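Local coordinates for protein beta-fructofuranosidase (Bifidobacterium adolescentis, PDB 6NOB) that probably hydrolyses terminal beta-D-fructofuranoside residues from sucrose and related fructosides, as a family 32 glycoside hydrolase, at residues A21-V33 against A43-I57. Sequence-based numbering, arbitrary orientation. Where two conformers were deposited one is given.
Sequences AERCGEGNAVVTV and AHTMPIAERRHHFSI
R23 reaches across to the turn at 47-50 and clasps the backbone of E50 with two hydrogen bonds to one oxygen, R23 NE to E50 O at 3.0 Å and R23 NH2 to E50 O at 3.2 Å, that oxygen sitting nearly in the guanidinium plane. A bend at chi3 (-63°) turns the head side-on to the carbonyl, while M46 SD lies over one guanidinium face. NH2 also donates to a water that takes a bond from A29 N and gives one to M46 O, so the water links R23 to both backbones. With an alanine in place of R23, E50 O would probably lose the two donors that R23 supplies, and a gap would open beside the M46 sulfur. Deeper in, F55 is wedged edge and face: A21 CB meets its rim at CE2 (3.7 Å), and V31 CG2 sits over one face, 4.0 Å from the ring centroid. M46 CE closes on A21 CB at 3.8 Å. On the other face of the 21-23/52-57 pair, E22 and R52 run side by side, carboxylate and guanidinium nearly perpendicular (86°), in a long salt bridge of 3.5 Å from E22 OE2 to R52 NH2; the stronger partner of R52 is D156, salt-bridged to NH1. Antiparallel ladders join 21-23 to 52-57 and 30-33 to 43-45, in two four-stranded sheets; between them A21 and V31 pack on L72, and V31 also on L19.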
loop_
_atom_site.group_PDB
_atom_site.type_symbol
_atom_site.label_atom_id
_atom_site.label_comp_id
_atom_site.label_asym_id
_atom_site.label_seq_id
_atom_site.Cartn_x
_atom_site.Cartn_y
_atom_site.Cartn_z
ATOM N N ALA A 21 23.780 4.970 -2.343
ATOM C CA ALA A 21 24.682 5.875 -1.651
ATOM C C ALA A 21 24.278 7.329 -1.861
ATOM O O ALA A 21 23.771 7.710 -2.920
ATOM C CB ALA A 21 26.124 5.671 -2.123
ATOM N N GLU A 22 24.524 8.138 -0.834
ATOM C CA GLU A 22 24.262 9.569 -0.857
ATOM C C GLU A 22 25.587 10.305 -0.738
ATOM O O GLU A 22 26.400 9.982 0.134
ATOM C CB GLU A 22 23.325 9.973 0.286
ATOM C CG GLU A 22 22.755 11.378 0.180
ATOM C CD GLU A 22 21.651 11.627 1.191
ATOM O OE1 GLU A 22 21.184 10.653 1.820
ATOM O OE2 GLU A 22 21.253 12.798 1.361
ATOM N N ARG A 23 25.808 11.280 -1.618
ATOM C CA ARG A 23 27.016 12.089 -1.534
ATOM C C ARG A 23 27.021 12.882 -0.233
ATOM O O ARG A 23 26.051 13.573 0.090
ATOM C CB ARG A 23 27.111 13.033 -2.731
ATOM C CG ARG A 23 28.387 13.855 -2.760
ATOM C CD ARG A 23 28.413 14.816 -3.938
ATOM N NE ARG A 23 28.395 14.125 -5.225
ATOM C CZ ARG A 23 29.475 13.635 -5.826
ATOM N NH1 ARG A 23 30.666 13.753 -5.254
ATOM N NH2 ARG A 23 29.367 13.025 -6.996
ATOM N N CYS A 24 28.116 12.771 0.519
ATOM C CA CYS A 24 28.262 13.446 1.802
ATOM C C CYS A 24 29.331 14.525 1.806
ATOM O O CYS A 24 29.234 15.472 2.591
ATOM C CB CYS A 24 28.584 12.425 2.903
ATOM S SG CYS A 24 28.128 12.940 4.573
ATOM N N GLY A 25 30.351 14.404 0.952
ATOM C CA GLY A 25 31.425 15.356 0.879
ATOM C C GLY A 25 31.356 16.229 -0.358
ATOM O O GLY A 25 30.331 16.308 -1.048
ATOM N N GLU A 26 32.473 16.895 -0.645
ATOM C CA GLU A 26 32.573 17.818 -1.769
ATOM C C GLU A 26 33.227 17.186 -2.993
ATOM O O GLU A 26 32.733 17.350 -4.112
ATOM C CB GLU A 26 33.353 19.072 -1.351
ATOM C CG GLU A 26 34.156 18.908 -0.069
ATOM N N GLY A 27 34.328 16.462 -2.802
ATOM C CA GLY A 27 35.083 15.922 -3.916
ATOM C C GLY A 27 34.680 14.527 -4.347
ATOM O O GLY A 27 33.490 14.234 -4.501
ATOM N N ASN A 28 35.670 13.659 -4.538
ATOM C CA ASN A 28 35.423 12.324 -5.068
ATOM C C ASN A 28 34.651 11.471 -4.067
ATOM O O ASN A 28 35.043 11.352 -2.902
ATOM C CB ASN A 28 36.745 11.645 -5.424
ATOM C CG ASN A 28 37.079 11.756 -6.897
ATOM O OD1 ASN A 28 36.190 11.848 -7.740
ATOM N ND2 ASN A 28 38.368 11.750 -7.214
ATOM N N ALA A 29 33.556 10.875 -4.529
ATOM C CA ALA A 29 32.780 9.912 -3.757
ATOM C C ALA A 29 33.010 8.532 -4.358
ATOM O O ALA A 29 32.621 8.279 -5.505
ATOM C CB ALA A 29 31.295 10.273 -3.758
ATOM N N VAL A 30 33.647 7.647 -3.591
ATOM C CA VAL A 30 34.150 6.381 -4.108
ATOM C C VAL A 30 33.661 5.223 -3.247
ATOM O O VAL A 30 33.500 5.345 -2.029
ATOM C CB VAL A 30 35.698 6.377 -4.177
ATOM C CG1 VAL A 30 36.206 5.169 -4.947
ATOM C CG2 VAL A 30 36.205 7.655 -4.816
ATOM N N VAL A 31 33.419 4.091 -3.904
ATOM C CA VAL A 31 33.217 2.804 -3.253
ATOM C C VAL A 31 34.228 1.827 -3.831
ATOM O O VAL A 31 34.407 1.758 -5.052
ATOM C CB VAL A 31 31.784 2.269 -3.443
ATOM C CG1 VAL A 31 31.563 1.049 -2.562
ATOM C CG2 VAL A 31 30.766 3.353 -3.141
ATOM N N THR A 32 34.891 1.075 -2.958
ATOM C CA THR A 32 35.855 0.079 -3.391
ATOM C C THR A 32 35.585 -1.243 -2.689
ATOM O O THR A 32 34.964 -1.293 -1.624
ATOM C CB THR A 32 37.298 0.528 -3.127
ATOM O OG1 THR A 32 37.418 0.991 -1.776
ATOM C CG2 THR A 32 37.688 1.644 -4.083
ATOM N N VAL A 33 36.046 -2.320 -3.321
ATOM C CA VAL A 33 35.958 -3.670 -2.779
ATOM C C VAL A 33 37.345 -4.292 -2.841
ATOM O O VAL A 33 38.060 -4.134 -3.837
ATOM C CB VAL A 33 34.937 -4.539 -3.547
ATOM C CG1 VAL A 33 34.629 -5.812 -2.771
ATOM C CG2 VAL A 33 33.658 -3.757 -3.818
ATOM N N ALA A 43 36.601 -0.650 -8.010
ATOM C CA ALA A 43 36.623 0.755 -7.620
ATOM C C ALA A 43 35.589 1.494 -8.453
ATOM O O ALA A 43 35.686 1.520 -9.684
ATOM C CB ALA A 43 38.012 1.371 -7.810
ATOM N N HIS A 44 34.600 2.083 -7.787
ATOM C CA HIS A 44 33.526 2.807 -8.447
ATOM C C HIS A 44 33.470 4.238 -7.932
ATOM O O HIS A 44 33.733 4.503 -6.757
ATOM C CB HIS A 44 32.172 2.123 -8.223
ATOM C CG HIS A 44 32.059 0.784 -8.882
ATOM N ND1 HIS A 44 31.086 0.493 -9.814
ATOM C CD2 HIS A 44 32.798 -0.343 -8.747
ATOM C CE1 HIS A 44 31.230 -0.754 -10.223
ATOM N NE2 HIS A 44 32.262 -1.283 -9.592
ATOM N N THR A 45 33.125 5.160 -8.823
ATOM C CA THR A 45 33.007 6.569 -8.481
ATOM C C THR A 45 31.595 7.044 -8.787
ATOM O O THR A 45 31.063 6.766 -9.867
ATOM C CB THR A 45 34.027 7.413 -9.249
ATOM O OG1 THR A 45 35.351 6.978 -8.918
ATOM C CG2 THR A 45 33.877 8.885 -8.891
ATOM N N MET A 46 30.991 7.739 -7.832
ATOM C CA MET A 46 29.703 8.366 -8.078
ATOM C C MET A 46 29.864 9.426 -9.164
ATOM O O MET A 46 30.812 10.222 -9.105
ATOM C CB MET A 46 29.156 8.995 -6.797
ATOM C CG MET A 46 27.767 9.594 -6.936
ATOM S SD MET A 46 27.079 10.146 -5.361
ATOM C CE MET A 46 26.899 8.587 -4.498
ATOM N N PRO A 47 28.996 9.449 -10.176
ATOM C CA PRO A 47 29.099 10.486 -11.211
ATOM C C PRO A 47 29.048 11.880 -10.603
ATOM O O PRO A 47 28.335 12.125 -9.626
ATOM C CB PRO A 47 27.884 10.212 -12.105
ATOM C CG PRO A 47 27.600 8.762 -11.908
ATOM C CD PRO A 47 27.933 8.474 -10.471
ATOM N N ILE A 48 29.817 12.797 -11.199
ATOM C CA ILE A 48 30.041 14.109 -10.596
ATOM C C ILE A 48 28.723 14.825 -10.335
ATOM O O ILE A 48 28.517 15.401 -9.260
ATOM C CB ILE A 48 30.965 14.959 -11.488
ATOM C CG1 ILE A 48 32.116 14.115 -12.034
ATOM C CG2 ILE A 48 31.491 16.156 -10.712
ATOM C CD1 ILE A 48 32.833 14.765 -13.205
ATOM N N ALA A 49 27.812 14.800 -11.307
ATOM C CA ALA A 49 26.603 15.606 -11.213
ATOM C C ALA A 49 25.578 15.046 -10.236
ATOM O O ALA A 49 24.618 15.752 -9.909
ATOM C CB ALA A 49 25.972 15.750 -12.598
ATOM N N GLU A 50 25.755 13.816 -9.758
ATOM C CA GLU A 50 24.746 13.137 -8.956
ATOM C C GLU A 50 25.044 13.272 -7.469
ATOM O O GLU A 50 26.195 13.151 -7.039
ATOM C CB GLU A 50 24.659 11.654 -9.331
ATOM C CG GLU A 50 24.333 11.400 -10.794
ATOM C CD GLU A 50 24.288 9.923 -11.142
ATOM O OE1 GLU A 50 24.161 9.095 -10.215
ATOM O OE2 GLU A 50 24.373 9.593 -12.344
ATOM N N ARG A 51 23.994 13.522 -6.684
ATOM C CA ARG A 51 24.102 13.519 -5.231
ATOM C C ARG A 51 23.683 12.190 -4.617
ATOM O O ARG A 51 23.974 11.948 -3.441
ATOM C CB ARG A 51 23.265 14.654 -4.626
ATOM C CG ARG A 51 21.768 14.454 -4.749
ATOM C CD ARG A 51 21.000 15.700 -4.340
ATOM N NE ARG A 51 19.603 15.615 -4.756
ATOM C CZ ARG A 51 18.614 15.198 -3.974
ATOM N NH1 ARG A 51 18.860 14.831 -2.722
ATOM N NH2 ARG A 51 17.374 15.150 -4.444
ATOM N N ARG A 52 23.002 11.337 -5.382
ATOM C CA ARG A 52 22.670 9.982 -4.974
ATOM C C ARG A 52 22.899 9.059 -6.162
ATOM O O ARG A 52 22.708 9.452 -7.315
ATOM C CB ARG A 52 21.217 9.871 -4.485
ATOM C CG ARG A 52 20.981 10.486 -3.116
ATOM C CD ARG A 52 19.501 10.579 -2.779
ATOM N NE ARG A 52 19.295 11.045 -1.410
ATOM C CZ ARG A 52 18.128 11.460 -0.926
ATOM N NH1 ARG A 52 17.051 11.468 -1.701
ATOM N NH2 ARG A 52 18.036 11.868 0.334
ATOM N N HIS A 53 23.323 7.830 -5.875
ATOM C CA HIS A 53 23.610 6.880 -6.940
ATOM C C HIS A 53 23.425 5.459 -6.430
ATOM O O HIS A 53 23.807 5.137 -5.303
ATOM C CB HIS A 53 25.032 7.066 -7.487
ATOM C CG HIS A 53 25.355 6.176 -8.649
ATOM N ND1 HIS A 53 24.960 6.460 -9.939
ATOM C CD2 HIS A 53 26.035 5.006 -8.713
ATOM C CE1 HIS A 53 25.384 5.506 -10.748
ATOM N NE2 HIS A 53 26.037 4.610 -10.030
ATOM N N HIS A 54 22.836 4.620 -7.278
ATOM C CA HIS A 54 22.669 3.199 -7.001
ATOM C C HIS A 54 23.828 2.454 -7.651
ATOM O O HIS A 54 23.905 2.366 -8.881
ATOM C CB HIS A 54 21.320 2.711 -7.528
ATOM C CG HIS A 54 21.140 1.224 -7.482
ATOM N ND1 HIS A 54 20.135 0.579 -8.173
ATOM C CD2 HIS A 54 21.821 0.256 -6.822
ATOM C CE1 HIS A 54 20.210 -0.720 -7.948
ATOM N NE2 HIS A 54 21.227 -0.943 -7.134
ATOM N N PHE A 55 24.732 1.929 -6.826
ATOM C CA PHE A 55 25.862 1.143 -7.303
ATOM C C PHE A 55 25.473 -0.323 -7.421
ATOM O O PHE A 55 24.753 -0.857 -6.573
ATOM C CB PHE A 55 27.058 1.267 -6.358
ATOM C CG PHE A 55 27.659 2.640 -6.303
ATOM C CD1 PHE A 55 28.667 3.003 -7.179
ATOM C CD2 PHE A 55 27.237 3.557 -5.358
ATOM C CE1 PHE A 55 29.232 4.261 -7.125
ATOM C CE2 PHE A 55 27.798 4.818 -5.297
ATOM C CZ PHE A 55 28.798 5.170 -6.182
ATOM N N SER A 56 25.958 -0.969 -8.478
ATOM C CA SER A 56 25.847 -2.416 -8.642
ATOM C C SER A 56 27.239 -2.930 -8.975
ATOM O O SER A 56 27.743 -2.699 -10.079
ATOM C CB SER A 56 24.842 -2.783 -9.734
ATOM O OG SER A 56 23.553 -2.991 -9.184
ATOM N N ILE A 57 27.864 -3.613 -8.021
ATOM C CA ILE A 57 29.271 -3.983 -8.103
ATOM C C ILE A 57 29.380 -5.499 -8.152
ATOM O O ILE A 57 28.785 -6.198 -7.322
ATOM C CB ILE A 57 30.068 -3.415 -6.915
ATOM C CG1 ILE A 57 29.894 -1.898 -6.842
ATOM C CG2 ILE A 57 31.537 -3.786 -7.032
ATOM C CD1 ILE A 57 30.150 -1.317 -5.470
HETATM O O HOH W 1 32.278 11.881 -7.206
#